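Local coordinates for soluble lytic murein transglycosylase (Pseudomonas aeruginosa, PDB 5OHU), which turns over bacterial cell-wall peptidoglycan in both exolytic and endolytic fashion, as a lytic transglycosylase of the Slt family, at residues A[176-181]-A[203-208]; A[219-224]-A[245-250]; A[225-230]-A[261-266]; A[252-257]-A[288-293]. One frame throughout, in Å; residues are numbered along the deposited sequence. Where two conformers were deposited one is given.

All four contacts join helices to loops along one arc of the largely helical superhelix of this Slt-family enzyme. Interaction 1 stands apart, its centre about 23 Å from that of interaction 2 and the two not touching. The other three form a cluster. Interactions 2 and 3 meet where Leu224 O lies 2.6 Å from Tyr263 OH, a probable hydrogen bond, and interactions 3 and 4 meet at Ser225 OG and Lys255 NZ, again 2.6 Å apart. Between interactions 2 and 4, Leu248 and Leu245 pack on Lys255 and Ala256 of helix 253-263, which interactions 3 and 4 share. About 5 Å from the Arg203 side chain of interaction 1 lies a phosphate ion, probably from the crystallisation liquor.

Interaction 1. Residues A[176-181]-A[203-208]; sequences LTEEKV and RLPTLG
Glu178 OE2 is gripped by two successive backbone amides, Thr206 N at 2.7 Å and Leu207 N at 2.9 Å, which reach it from opposite faces of the carboxylate plane. The first bond is the straighter, with an N-H...O angle of 155° against 135°. The other oxygen, OE1, takes the hydroxyl proton of Thr206 OG1 at 2.8 Å on its syn side, and these three bonds hold the carboxylate against turning. With CG anti to the backbone N (chi1 -179°) and an extended chain beyond it, Glu178 meets Pro205 tip to tip, its OE2 3.0 Å from CD of the proline ring. Because Leu207 is the N-cap of helix 208-219, the positive start of that helix would probably favour the charged form of Glu178. Beside this grip, Val181 CG1 packs at 3.6 Å on Leu204 CD2, the two side chains sliding past each other in opposite directions, and Arg203 crosses Leu176 at about a right angle. The contact thus ties the first turn of helix 178-190, capped by Thr177, to the loop between helices 194-201 and 208-219; Leu204 and Leu207 also lean on Trp182, while Leu176 reaches Trp170 of helix 161-172 and Trp153 of helix 142-153.

Interaction 2. Residues A[219-224]-A[245-250]; sequences QNPAQL and LRRLAR
Pro221 sets its ring against helix 235-251, CG touching Arg247 CG at 3.5 Å and CB meeting Leu248 CB at 4.0 Å. The ring and the Arg247 chain cross at about a right angle, and it is CB and CG of the arginine that touch the ring. With CG anti to the backbone N (chi1 176°), Arg247 lays that methylene beside the proline before the chain bends at its next two torsions. A second patch follows one turn away, where Leu224 inserts CD1 against the helix backbone, 3.6 Å from Leu245 N, and also packs on Leu245 CG at 4.0 Å. Leu248 CD1 comes near the backbone of Ala222. The contact is therefore apolar. In the next shell, the bond from Leu224 N to Pro221 O, 2.9 Å long, closes the 3-10 turn that brings both residues to face the helix. The guanidinium of Arg247 is held from elsewhere: NH2 donates to Ala189 O, and NH1 makes a weak bond to Tyr194 OH. The turn that follows helix 208-219 is thereby packed against helix 235-251, while Leu224, Leu245 and Leu248 share Leu259 of helix 253-263, and Leu245 also touches Ile277 of helix 271-287.

Interaction 3. Residues A[225-230]-A[261-266]; sequences SQTGRF and DYYSSA
Thr227 and Tyr263 bring the two backbones within 7.8 Å, CA to CA, where an inverse gamma turn centred on Gln226 leads into a short 3-10 turn facing the last part of helix 253-263. Thr227 covers one face of the Tyr262 ring: its methyl CG2 makes a CH-pi contact, 3.8 Å from the ring centroid and 20° off the normal, while CB lies 3.5 Å from CE1. OG1 sits between the backbone N and the carbonyl carbon (chi1 47°), and a water joins the two hydroxyls, its oxygen 2.6 Å from Thr227 OG1 and 2.8 Å from Tyr262 OH. Tyr263 reaches in beside this pair. Its OH comes to 3.3 Å from Thr227 CA and 3.5 Å from Phe230 CB, and Phe230 O lies 3.5 Å from Tyr263 CE1; the hydroxyl of buried Tyr263 is hydrogen-bonded to Leu224 O. Tyr262 CD1 in turn lies over one face of the Tyr263 ring, toward its rim. The two tyrosines thus receive the loop that connects helices 208-219 and 235-251. Phe230 also packs on Leu213 and Val217 of the former helix and on Val241 of the latter, and Tyr263 touches Val241 as well.

Interaction 4. Residues A[252-257]-A[288-293]; sequences DPEKAL and RFDPRA
Pro253 CD lies over one face of the Arg288 guanidinium, 3.5 Å above its plane and toward the rim, while Asp290 OD1 lies in plane at the edge of the Arg292 guanidinium. The contact brings the N-cap of one helix to the C-terminal end of another: Asp252 caps helix 253-263, its OD1 accepting from Lys255 N, and Phe289, with positive phi, is the C-prime residue of the Schellman motif that ends helix 271-287. Pro253 and Arg288 meet tip to tip, CG 3.4 Å from CD of the arginine. Glu254 approaches the same arginine obliquely, its OE1 forming a long salt bridge of 3.4 Å to Arg288 NE. The carboxylate and guanidinium planes stand 82° apart, so this is no flat two-bond pairing. Glu254 CG, anti to the carbonyl carbon (chi1 -60°), lies 3.7 Å from Arg292 NH2.

Arg292 is itself turned side-on to Asp290, NE bonding to OD1 and NH2 to OD2 through syn lone pairs; the second of these bonds measures 2.9 Å. OD1 also accepts a capping bond from Arg292 N on its anti side, within the type I turn, closed by Ala293 N to Asp290 O, that leads into helix 293-300. Asp290 and Glu254 are like charges, and the neighbouring arginines would probably ease their repulsion. A water donates to both, 2.6 Å from Glu254 OE1 and 2.8 Å from Asp290 OD2.

Interaction 1. Residues A[176-181]-A[203-208]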
loop_
_atom_site.group_PDB
_atom_site.type_symbol
_atom_site.label_atom_id
_atom_site.label_comp_id
_atom_site.label_asym_id
_atom_site.label_seq_id
_atom_site.Cartn_x
_atom_site.Cartn_y
_atom_site.Cartn_z
ATOM N N LEU A 176 26.052 9.651 -22.565
ATOM C CA LEU A 176 25.203 10.548 -21.786
ATOM C C LEU A 176 24.917 11.788 -22.625
ATOM O O LEU A 176 25.595 12.811 -22.542
ATOM C CB LEU A 176 25.865 10.891 -20.458
ATOM C CG LEU A 176 25.029 11.834 -19.596
ATOM C CD1 LEU A 176 23.719 11.179 -19.215
ATOM C CD2 LEU A 176 25.808 12.245 -18.373
ATOM N N THR A 177 23.900 11.681 -23.467
ATOM C CA THR A 177 23.550 12.794 -24.335
ATOM C C THR A 177 22.770 13.848 -23.562
ATOM O O THR A 177 22.236 13.595 -22.480
ATOM C CB THR A 177 22.720 12.322 -25.525
ATOM O OG1 THR A 177 21.406 11.981 -25.073
ATOM C CG2 THR A 177 23.372 11.102 -26.184
ATOM N N GLU A 178 22.706 15.054 -24.137
ATOM C CA GLU A 178 21.890 16.095 -23.521
ATOM C C GLU A 178 20.439 15.645 -23.377
ATOM O O GLU A 178 19.782 15.955 -22.379
ATOM C CB GLU A 178 21.970 17.398 -24.319
ATOM C CG GLU A 178 21.132 18.507 -23.684
ATOM C CD GLU A 178 21.290 19.855 -24.354
ATOM O OE1 GLU A 178 21.250 19.918 -25.600
ATOM O OE2 GLU A 178 21.458 20.853 -23.622
ATOM N N GLU A 179 19.933 14.873 -24.338
ATOM C CA GLU A 179 18.548 14.426 -24.252
ATOM C C GLU A 179 18.330 13.534 -23.028
ATOM O O GLU A 179 17.297 13.628 -22.360
ATOM C CB GLU A 179 18.170 13.708 -25.550
ATOM C CG GLU A 179 16.752 13.116 -25.597
ATOM C CD GLU A 179 15.646 14.181 -25.545
ATOM O OE1 GLU A 179 14.502 13.832 -25.199
ATOM O OE2 GLU A 179 15.910 15.375 -25.822
ATOM N N LYS A 180 19.315 12.689 -22.688
ATOM C CA LYS A 180 19.191 11.833 -21.506
ATOM C C LYS A 180 19.334 12.623 -20.210
ATOM O O LYS A 180 18.702 12.276 -19.205
ATOM C CB LYS A 180 20.231 10.713 -21.550
ATOM C CG LYS A 180 20.085 9.810 -22.754
ATOM C CD LYS A 180 21.273 8.881 -22.858
ATOM C CE LYS A 180 21.137 7.933 -24.027
ATOM N NZ LYS A 180 22.438 7.264 -24.302
ATOM N N VAL A 181 20.166 13.667 -20.200
ATOM C CA VAL A 181 20.163 14.594 -19.073
ATOM C C VAL A 181 18.787 15.221 -18.923
ATOM O O VAL A 181 18.225 15.290 -17.822
ATOM C CB VAL A 181 21.245 15.674 -19.253
ATOM C CG1 VAL A 181 21.310 16.570 -18.006
ATOM C CG2 VAL A 181 22.590 15.034 -19.537
ATOM N N ARG A 203 23.929 21.043 -16.165
ATOM C CA ARG A 203 24.730 20.173 -17.009
ATOM C C ARG A 203 24.182 20.077 -18.423
ATOM O O ARG A 203 24.622 19.217 -19.188
ATOM C CB ARG A 203 24.829 18.785 -16.382
ATOM C CG ARG A 203 25.445 18.795 -14.987
ATOM C CD ARG A 203 25.479 17.391 -14.423
ATOM N NE ARG A 203 26.091 16.476 -15.379
ATOM C CZ ARG A 203 26.150 15.159 -15.230
ATOM N NH1 ARG A 203 25.627 14.585 -14.154
ATOM N NH2 ARG A 203 26.734 14.423 -16.163
ATOM N N LEU A 204 23.241 20.944 -18.791
ATOM C CA LEU A 204 22.690 20.944 -20.140
ATOM C C LEU A 204 23.506 21.874 -21.031
ATOM O O LEU A 204 23.632 23.064 -20.711
ATOM C CB LEU A 204 21.234 21.378 -20.120
ATOM C CG LEU A 204 20.218 20.495 -19.385
ATOM C CD1 LEU A 204 18.894 21.255 -19.177
ATOM C CD2 LEU A 204 19.975 19.198 -20.131
ATOM N N PRO A 205 24.074 21.388 -22.143
ATOM C CA PRO A 205 24.876 22.288 -23.004
ATOM C C PRO A 205 24.066 23.385 -23.674
ATOM O O PRO A 205 24.505 24.536 -23.699
ATOM C CB PRO A 205 25.487 21.332 -24.040
ATOM C CG PRO A 205 25.378 19.983 -23.445
ATOM C CD PRO A 205 24.177 19.981 -22.562
ATOM N N THR A 206 22.903 23.057 -24.242
ATOM C CA THR A 206 22.107 24.025 -24.983
ATOM C C THR A 206 20.770 24.359 -24.338
ATOM O O THR A 206 20.159 25.364 -24.717
ATOM C CB THR A 206 21.831 23.522 -26.410
ATOM O OG1 THR A 206 20.735 22.598 -26.397
ATOM C CG2 THR A 206 23.054 22.840 -26.978
ATOM N N LEU A 207 20.297 23.553 -23.386
ATOM C CA LEU A 207 18.942 23.683 -22.872
ATOM C C LEU A 207 18.895 24.204 -21.442
ATOM O O LEU A 207 17.864 24.057 -20.770
ATOM C CB LEU A 207 18.219 22.341 -22.965
ATOM C CG LEU A 207 17.858 21.839 -24.359
ATOM C CD1 LEU A 207 17.291 20.430 -24.269
ATOM C CD2 LEU A 207 16.855 22.779 -24.974
ATOM N N GLY A 208 19.982 24.809 -20.962
ATOM C CA GLY A 208 20.026 25.264 -19.579
ATOM C C GLY A 208 18.924 26.247 -19.208
ATOM O O GLY A 208 18.470 26.263 -18.061
#

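Interaction 2. Residues A[219-224]-A[245-250]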
loop_
_atom_site.group_PDB
_atom_site.type_symbol
_atom_site.label_atom_id
_atom_site.label_comp_id
_atom_site.label_asym_id
_atom_site.label_seq_id
_atom_site.Cartn_x
_atom_site.Cartn_y
_atom_site.Cartn_z
ATOM N N GLN A 219 7.987 23.901 -9.385
ATOM C CA GLN A 219 7.777 24.397 -8.027
ATOM C C GLN A 219 6.494 25.218 -7.913
ATOM O O GLN A 219 5.811 25.148 -6.890
ATOM C CB GLN A 219 8.992 25.191 -7.557
ATOM C CG GLN A 219 10.298 24.423 -7.745
ATOM C CD GLN A 219 11.511 25.168 -7.258
ATOM O OE1 GLN A 219 11.954 26.139 -7.868
ATOM N NE2 GLN A 219 12.116 24.656 -6.202
ATOM N N ASN A 220 6.167 26.003 -8.942
ATOM C CA ASN A 220 4.940 26.806 -9.000
ATOM C C ASN A 220 4.380 26.777 -10.413
ATOM O O ASN A 220 4.680 27.657 -11.239
ATOM C CB ASN A 220 5.187 28.255 -8.599
ATOM C CG ASN A 220 3.907 29.125 -8.731
ATOM O OD1 ASN A 220 3.980 30.356 -8.786
ATOM N ND2 ASN A 220 2.747 28.478 -8.780
ATOM N N PRO A 221 3.521 25.803 -10.710
ATOM C CA PRO A 221 3.008 25.680 -12.078
ATOM C C PRO A 221 1.976 26.734 -12.442
ATOM O O PRO A 221 1.653 26.862 -13.627
ATOM C CB PRO A 221 2.385 24.286 -12.103
ATOM C CG PRO A 221 2.146 23.942 -10.684
ATOM C CD PRO A 221 3.147 24.665 -9.857
ATOM N N ALA A 222 1.451 27.490 -11.480
ATOM C CA ALA A 222 0.498 28.536 -11.804
ATOM C C ALA A 222 1.127 29.617 -12.666
ATOM O O ALA A 222 0.399 30.420 -13.254
ATOM C CB ALA A 222 -0.089 29.163 -10.526
ATOM N N GLN A 223 2.460 29.655 -12.763
ATOM C CA GLN A 223 3.071 30.597 -13.690
ATOM C C GLN A 223 2.696 30.311 -15.140
ATOM O O GLN A 223 2.875 31.195 -15.988
ATOM C CB GLN A 223 4.608 30.631 -13.549
ATOM C CG GLN A 223 5.160 30.976 -12.155
ATOM C CD GLN A 223 6.652 30.611 -12.008
ATOM O OE1 GLN A 223 7.002 29.490 -11.611
ATOM N NE2 GLN A 223 7.529 31.557 -12.344
ATOM N N LEU A 224 2.197 29.104 -15.454
ATOM C CA LEU A 224 1.768 28.844 -16.824
ATOM C C LEU A 224 0.619 29.748 -17.249
ATOM O O LEU A 224 0.329 29.818 -18.444
ATOM C CB LEU A 224 1.404 27.365 -17.014
ATOM C CG LEU A 224 2.577 26.396 -16.818
ATOM C CD1 LEU A 224 2.153 24.930 -16.966
ATOM C CD2 LEU A 224 3.709 26.722 -17.824
ATOM N N LEU A 245 1.314 21.496 -16.328
ATOM C CA LEU A 245 -0.122 21.228 -16.339
ATOM C C LEU A 245 -0.462 19.974 -15.553
ATOM O O LEU A 245 -1.492 19.928 -14.873
ATOM C CB LEU A 245 -0.661 21.118 -17.759
ATOM C CG LEU A 245 -0.517 22.397 -18.564
ATOM C CD1 LEU A 245 -0.583 22.121 -20.057
ATOM C CD2 LEU A 245 -1.601 23.340 -18.127
ATOM N N ARG A 246 0.392 18.953 -15.622
ATOM C CA ARG A 246 0.144 17.743 -14.837
ATOM C C ARG A 246 0.233 18.040 -13.350
ATOM O O ARG A 246 -0.573 17.538 -12.556
ATOM C CB ARG A 246 1.135 16.638 -15.225
ATOM C CG ARG A 246 0.537 15.613 -16.195
ATOM C CD ARG A 246 1.434 15.341 -17.378
ATOM N NE ARG A 246 2.829 15.152 -16.984
ATOM C CZ ARG A 246 3.875 15.401 -17.771
ATOM N NH1 ARG A 246 3.690 15.854 -19.011
ATOM N NH2 ARG A 246 5.102 15.199 -17.303
ATOM N N ARG A 247 1.211 18.853 -12.957
ATOM C CA ARG A 247 1.320 19.256 -11.561
ATOM C C ARG A 247 0.111 20.091 -11.160
ATOM O O ARG A 247 -0.556 19.802 -10.159
ATOM C CB ARG A 247 2.632 20.026 -11.362
ATOM C CG ARG A 247 2.878 20.609 -9.965
ATOM C CD ARG A 247 3.225 19.569 -8.886
ATOM N NE ARG A 247 4.106 18.491 -9.342
ATOM C CZ ARG A 247 5.438 18.528 -9.280
ATOM N NH1 ARG A 247 6.057 19.596 -8.805
ATOM N NH2 ARG A 247 6.155 17.485 -9.686
ATOM N N LEU A 248 -0.218 21.102 -11.969
ATOM C CA LEU A 248 -1.329 21.994 -11.655
ATOM C C LEU A 248 -2.646 21.247 -11.547
ATOM O O LEU A 248 -3.534 21.647 -10.777
ATOM C CB LEU A 248 -1.427 23.078 -12.735
ATOM C CG LEU A 248 -2.363 24.262 -12.544
ATOM C CD1 LEU A 248 -1.969 25.055 -11.296
ATOM C CD2 LEU A 248 -2.330 25.142 -13.805
ATOM N N ALA A 249 -2.809 20.177 -12.323
ATOM C CA ALA A 249 -4.058 19.429 -12.280
ATOM C C ALA A 249 -4.351 18.855 -10.898
ATOM O O ALA A 249 -5.514 18.607 -10.582
ATOM C CB ALA A 249 -4.025 18.299 -13.303
ATOM N N ARG A 250 -3.326 18.656 -10.064
ATOM C CA ARG A 250 -3.550 18.042 -8.760
ATOM C C ARG A 250 -4.408 18.932 -7.868
ATOM O O ARG A 250 -5.298 18.441 -7.165
ATOM C CB ARG A 250 -2.209 17.726 -8.093
ATOM C CG ARG A 250 -2.316 17.113 -6.694
ATOM C CD ARG A 250 -0.995 16.474 -6.256
ATOM N NE ARG A 250 -0.816 16.485 -4.804
ATOM C CZ ARG A 250 -0.149 17.428 -4.147
ATOM N NH1 ARG A 250 0.402 18.434 -4.814
ATOM N NH2 ARG A 250 -0.029 17.368 -2.827
#

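Interaction 3. Residues A[225-230]-A[261-266]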
loop_
_atom_site.group_PDB
_atom_site.type_symbol
_atom_site.label_atom_id
_atom_site.label_comp_id
_atom_site.label_asym_id
_atom_site.label_seq_id
_atom_site.Cartn_x
_atom_site.Cartn_y
_atom_site.Cartn_z
ATOM N N SER A 225 -0.001 30.464 -16.306
ATOM C CA SER A 225 -0.990 31.486 -16.635
ATOM C C SER A 225 -0.407 32.568 -17.522
ATOM O O SER A 225 -1.156 33.271 -18.211
ATOM C CB SER A 225 -1.538 32.128 -15.353
ATOM O OG SER A 225 -2.249 31.183 -14.579
ATOM N N GLN A 226 0.913 32.764 -17.467
ATOM C CA GLN A 226 1.602 33.745 -18.298
ATOM C C GLN A 226 1.884 33.121 -19.666
ATOM O O GLN A 226 3.022 32.827 -20.029
ATOM C CB GLN A 226 2.889 34.205 -17.633
ATOM C CG GLN A 226 2.723 34.906 -16.285
ATOM C CD GLN A 226 4.077 35.197 -15.634
ATOM O OE1 GLN A 226 4.355 34.749 -14.528
ATOM N NE2 GLN A 226 4.920 35.938 -16.328
ATOM N N THR A 227 0.806 32.925 -20.430
ATOM C CA THR A 227 0.896 32.190 -21.687
ATOM C C THR A 227 1.886 32.842 -22.642
ATOM O O THR A 227 2.636 32.151 -23.343
ATOM C CB THR A 227 -0.486 32.087 -22.332
ATOM O OG1 THR A 227 -1.128 33.373 -22.314
ATOM C CG2 THR A 227 -1.339 31.089 -21.570
ATOM N N GLY A 228 1.937 34.176 -22.649
ATOM C CA GLY A 228 2.911 34.878 -23.470
ATOM C C GLY A 228 4.349 34.459 -23.226
ATOM O O GLY A 228 5.185 34.591 -24.127
ATOM N N ARG A 229 4.660 33.960 -22.028
ATOM C CA ARG A 229 6.023 33.591 -21.687
ATOM C C ARG A 229 6.358 32.159 -22.083
ATOM O O ARG A 229 7.539 31.814 -22.177
ATOM C CB ARG A 229 6.251 33.783 -20.177
ATOM C CG ARG A 229 7.696 34.018 -19.745
ATOM C CD ARG A 229 8.352 32.721 -19.275
ATOM N NE ARG A 229 9.814 32.795 -19.167
ATOM C CZ ARG A 229 10.656 32.536 -20.165
ATOM N NH1 ARG A 229 10.185 32.209 -21.361
ATOM N NH2 ARG A 229 11.972 32.606 -19.970
ATOM N N PHE A 230 5.353 31.319 -22.322
ATOM C CA PHE A 230 5.625 29.919 -22.619
ATOM C C PHE A 230 5.205 29.582 -24.044
ATOM O O PHE A 230 4.535 28.578 -24.276
ATOM C CB PHE A 230 4.919 29.029 -21.594
ATOM C CG PHE A 230 5.434 29.215 -20.195
ATOM C CD1 PHE A 230 6.532 28.487 -19.738
ATOM C CD2 PHE A 230 4.864 30.150 -19.356
ATOM C CE1 PHE A 230 7.017 28.663 -18.466
ATOM C CE2 PHE A 230 5.348 30.336 -18.074
ATOM C CZ PHE A 230 6.426 29.591 -17.626
ATOM N N ASP A 261 -6.292 24.113 -23.029
ATOM C CA ASP A 261 -7.057 24.573 -24.182
ATOM C C ASP A 261 -6.325 25.692 -24.909
ATOM O O ASP A 261 -6.438 25.812 -26.133
ATOM C CB ASP A 261 -8.464 25.009 -23.747
ATOM C CG ASP A 261 -9.321 23.830 -23.301
ATOM O OD1 ASP A 261 -8.962 22.678 -23.642
ATOM O OD2 ASP A 261 -10.346 24.045 -22.617
ATOM N N TYR A 262 -5.560 26.508 -24.185
ATOM C CA TYR A 262 -4.720 27.497 -24.849
ATOM C C TYR A 262 -3.481 26.857 -25.475
ATOM O O TYR A 262 -3.133 27.159 -26.618
ATOM C CB TYR A 262 -4.289 28.586 -23.865
ATOM C CG TYR A 262 -3.434 29.638 -24.531
ATOM C CD1 TYR A 262 -2.050 29.451 -24.683
ATOM C CD2 TYR A 262 -3.999 30.836 -24.979
ATOM C CE1 TYR A 262 -1.269 30.401 -25.311
ATOM C CE2 TYR A 262 -3.227 31.804 -25.583
ATOM C CZ TYR A 262 -1.862 31.574 -25.747
ATOM O OH TYR A 262 -1.092 32.527 -26.352
ATOM N N TYR A 263 -2.772 26.009 -24.720
ATOM C CA TYR A 263 -1.447 25.553 -25.143
ATOM C C TYR A 263 -1.503 24.481 -26.224
ATOM O O TYR A 263 -0.520 24.316 -26.957
ATOM C CB TYR A 263 -0.654 25.005 -23.944
ATOM C CG TYR A 263 -0.068 26.086 -23.057
ATOM C CD1 TYR A 263 0.878 26.973 -23.551
ATOM C CD2 TYR A 263 -0.485 26.230 -21.740
ATOM C CE1 TYR A 263 1.412 27.962 -22.751
ATOM C CE2 TYR A 263 0.033 27.233 -20.924
ATOM C CZ TYR A 263 0.986 28.088 -21.436
ATOM O OH TYR A 263 1.511 29.078 -20.653
ATOM N N SER A 264 -2.616 23.749 -26.326
ATOM C CA SER A 264 -2.673 22.600 -27.226
ATOM C C SER A 264 -2.299 22.984 -28.655
ATOM O O SER A 264 -1.563 22.255 -29.326
ATOM C CB SER A 264 -4.066 21.973 -27.177
ATOM O OG SER A 264 -4.072 20.727 -27.849
ATOM N N SER A 265 -2.754 24.141 -29.121
ATOM C CA SER A 265 -2.513 24.581 -30.487
ATOM C C SER A 265 -1.277 25.458 -30.619
ATOM O O SER A 265 -0.924 25.847 -31.738
ATOM C CB SER A 265 -3.728 25.350 -31.019
ATOM O OG SER A 265 -3.717 26.692 -30.555
ATOM N N ALA A 266 -0.614 25.783 -29.518
ATOM C CA ALA A 266 0.522 26.679 -29.567
ATOM C C ALA A 266 1.865 25.971 -29.449
ATOM O O ALA A 266 2.888 26.576 -29.782
ATOM C CB ALA A 266 0.400 27.743 -28.462
HETATM O O HOH W 1 -0.794 34.652 -24.583
#

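Interaction 4. Residues A[252-257]-A[288-293]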
loop_
_atom_site.group_PDB
_atom_site.type_symbol
_atom_site.label_atom_id
_atom_site.label_comp_id
_atom_site.label_asym_id
_atom_site.label_seq_id
_atom_site.Cartn_x
_atom_site.Cartn_y
_atom_site.Cartn_z
ATOM N N ASP A 252 -5.668 22.378 -9.001
ATOM C CA ASP A 252 -6.565 23.263 -9.741
ATOM C C ASP A 252 -6.815 22.718 -11.147
ATOM O O ASP A 252 -6.371 23.291 -12.152
ATOM C CB ASP A 252 -6.004 24.685 -9.783
ATOM C CG ASP A 252 -7.062 25.712 -10.148
ATOM O OD1 ASP A 252 -8.128 25.318 -10.679
ATOM O OD2 ASP A 252 -6.827 26.916 -9.922
ATOM N N PRO A 253 -7.575 21.624 -11.246
ATOM C CA PRO A 253 -7.798 21.016 -12.570
ATOM C C PRO A 253 -8.560 21.919 -13.527
ATOM O O PRO A 253 -8.375 21.814 -14.750
ATOM C CB PRO A 253 -8.598 19.748 -12.242
ATOM C CG PRO A 253 -9.217 20.035 -10.901
ATOM C CD PRO A 253 -8.234 20.874 -10.165
ATOM N N GLU A 254 -9.412 22.806 -13.009
ATOM C CA GLU A 254 -10.129 23.733 -13.883
ATOM C C GLU A 254 -9.172 24.712 -14.542
ATOM O O GLU A 254 -9.263 24.945 -15.753
ATOM C CB GLU A 254 -11.218 24.492 -13.117
ATOM C CG GLU A 254 -12.290 23.595 -12.494
ATOM C CD GLU A 254 -11.858 22.967 -11.162
ATOM O OE1 GLU A 254 -12.732 22.364 -10.478
ATOM O OE2 GLU A 254 -10.655 23.100 -10.786
ATOM N N LYS A 255 -8.241 25.289 -13.765
ATOM C CA LYS A 255 -7.239 26.160 -14.366
ATOM C C LYS A 255 -6.351 25.382 -15.335
ATOM O O LYS A 255 -5.999 25.885 -16.406
ATOM C CB LYS A 255 -6.395 26.835 -13.281
ATOM C CG LYS A 255 -5.383 27.824 -13.843
ATOM C CD LYS A 255 -4.166 27.987 -12.929
ATOM C CE LYS A 255 -4.186 29.293 -12.099
ATOM N NZ LYS A 255 -4.196 30.529 -12.936
ATOM N N ALA A 256 -5.999 24.142 -14.985
ATOM C CA ALA A 256 -5.162 23.337 -15.859
ATOM C C ALA A 256 -5.850 23.067 -17.189
ATOM O O ALA A 256 -5.207 23.076 -18.244
ATOM C CB ALA A 256 -4.802 22.026 -15.161
ATOM N N LEU A 257 -7.157 22.815 -17.155
ATOM C CA LEU A 257 -7.901 22.547 -18.381
ATOM C C LEU A 257 -7.955 23.778 -19.280
ATOM O O LEU A 257 -7.760 23.673 -20.499
ATOM C CB LEU A 257 -9.320 22.069 -18.041
ATOM C CG LEU A 257 -10.173 21.683 -19.257
ATOM C CD1 LEU A 257 -9.406 20.684 -20.106
ATOM C CD2 LEU A 257 -11.494 21.105 -18.839
ATOM N N ARG A 288 -13.642 15.696 -8.687
ATOM C CA ARG A 288 -14.425 16.819 -8.196
ATOM C C ARG A 288 -15.836 16.801 -8.744
ATOM O O ARG A 288 -16.590 17.762 -8.537
ATOM C CB ARG A 288 -13.748 18.134 -8.555
ATOM C CG ARG A 288 -12.389 18.257 -7.961
ATOM C CD ARG A 288 -11.641 19.313 -8.683
ATOM N NE ARG A 288 -11.450 20.520 -7.893
ATOM C CZ ARG A 288 -10.419 20.711 -7.076
ATOM N NH1 ARG A 288 -9.494 19.767 -6.934
ATOM N NH2 ARG A 288 -10.315 21.847 -6.404
ATOM N N PHE A 289 -16.199 15.742 -9.469
ATOM C CA PHE A 289 -17.549 15.577 -9.988
ATOM C C PHE A 289 -17.901 16.654 -11.009
ATOM O O PHE A 289 -19.039 17.120 -11.084
ATOM C CB PHE A 289 -18.558 15.524 -8.833
ATOM C CG PHE A 289 -18.114 14.618 -7.698
ATOM C CD1 PHE A 289 -17.659 13.322 -7.966
ATOM C CD2 PHE A 289 -18.120 15.062 -6.372
ATOM C CE1 PHE A 289 -17.245 12.478 -6.923
ATOM C CE2 PHE A 289 -17.706 14.223 -5.331
ATOM C CZ PHE A 289 -17.267 12.929 -5.609
ATOM N N ASP A 290 -16.930 17.039 -11.822
ATOM C CA ASP A 290 -17.142 18.068 -12.827
ATOM C C ASP A 290 -17.432 17.368 -14.146
ATOM O O ASP A 290 -16.574 16.617 -14.625
ATOM C CB ASP A 290 -15.899 18.950 -12.931
ATOM C CG ASP A 290 -16.047 20.113 -13.929
ATOM O OD1 ASP A 290 -16.786 20.019 -14.938
ATOM O OD2 ASP A 290 -15.405 21.156 -13.669
ATOM N N PRO A 291 -18.605 17.556 -14.750
ATOM C CA PRO A 291 -18.930 16.790 -15.968
ATOM C C PRO A 291 -18.038 17.125 -17.152
ATOM O O PRO A 291 -18.050 16.383 -18.147
ATOM C CB PRO A 291 -20.393 17.170 -16.249
ATOM C CG PRO A 291 -20.508 18.565 -15.665
ATOM C CD PRO A 291 -19.646 18.542 -14.418
ATOM N N ARG A 292 -17.241 18.193 -17.075
ATOM C CA ARG A 292 -16.291 18.464 -18.144
ATOM C C ARG A 292 -15.255 17.348 -18.271
ATOM O O ARG A 292 -14.648 17.207 -19.329
ATOM C CB ARG A 292 -15.622 19.830 -17.916
ATOM C CG ARG A 292 -16.544 21.008 -18.238
ATOM C CD ARG A 292 -15.882 22.355 -17.924
ATOM N NE ARG A 292 -15.822 22.612 -16.491
ATOM C CZ ARG A 292 -15.366 23.736 -15.947
ATOM N NH1 ARG A 292 -14.916 24.718 -16.723
ATOM N NH2 ARG A 292 -15.349 23.856 -14.626
ATOM N N ALA A 293 -15.064 16.529 -17.226
ATOM C CA ALA A 293 -14.130 15.404 -17.314
ATOM C C ALA A 293 -14.556 14.399 -18.374
ATOM O O ALA A 293 -13.709 13.837 -19.078
ATOM C CB ALA A 293 -14.015 14.716 -15.954
HETATM O O HOH W 2 -15.235 21.874 -11.015
HETATM O O HOH W 3 -12.226 26.640 -16.378
#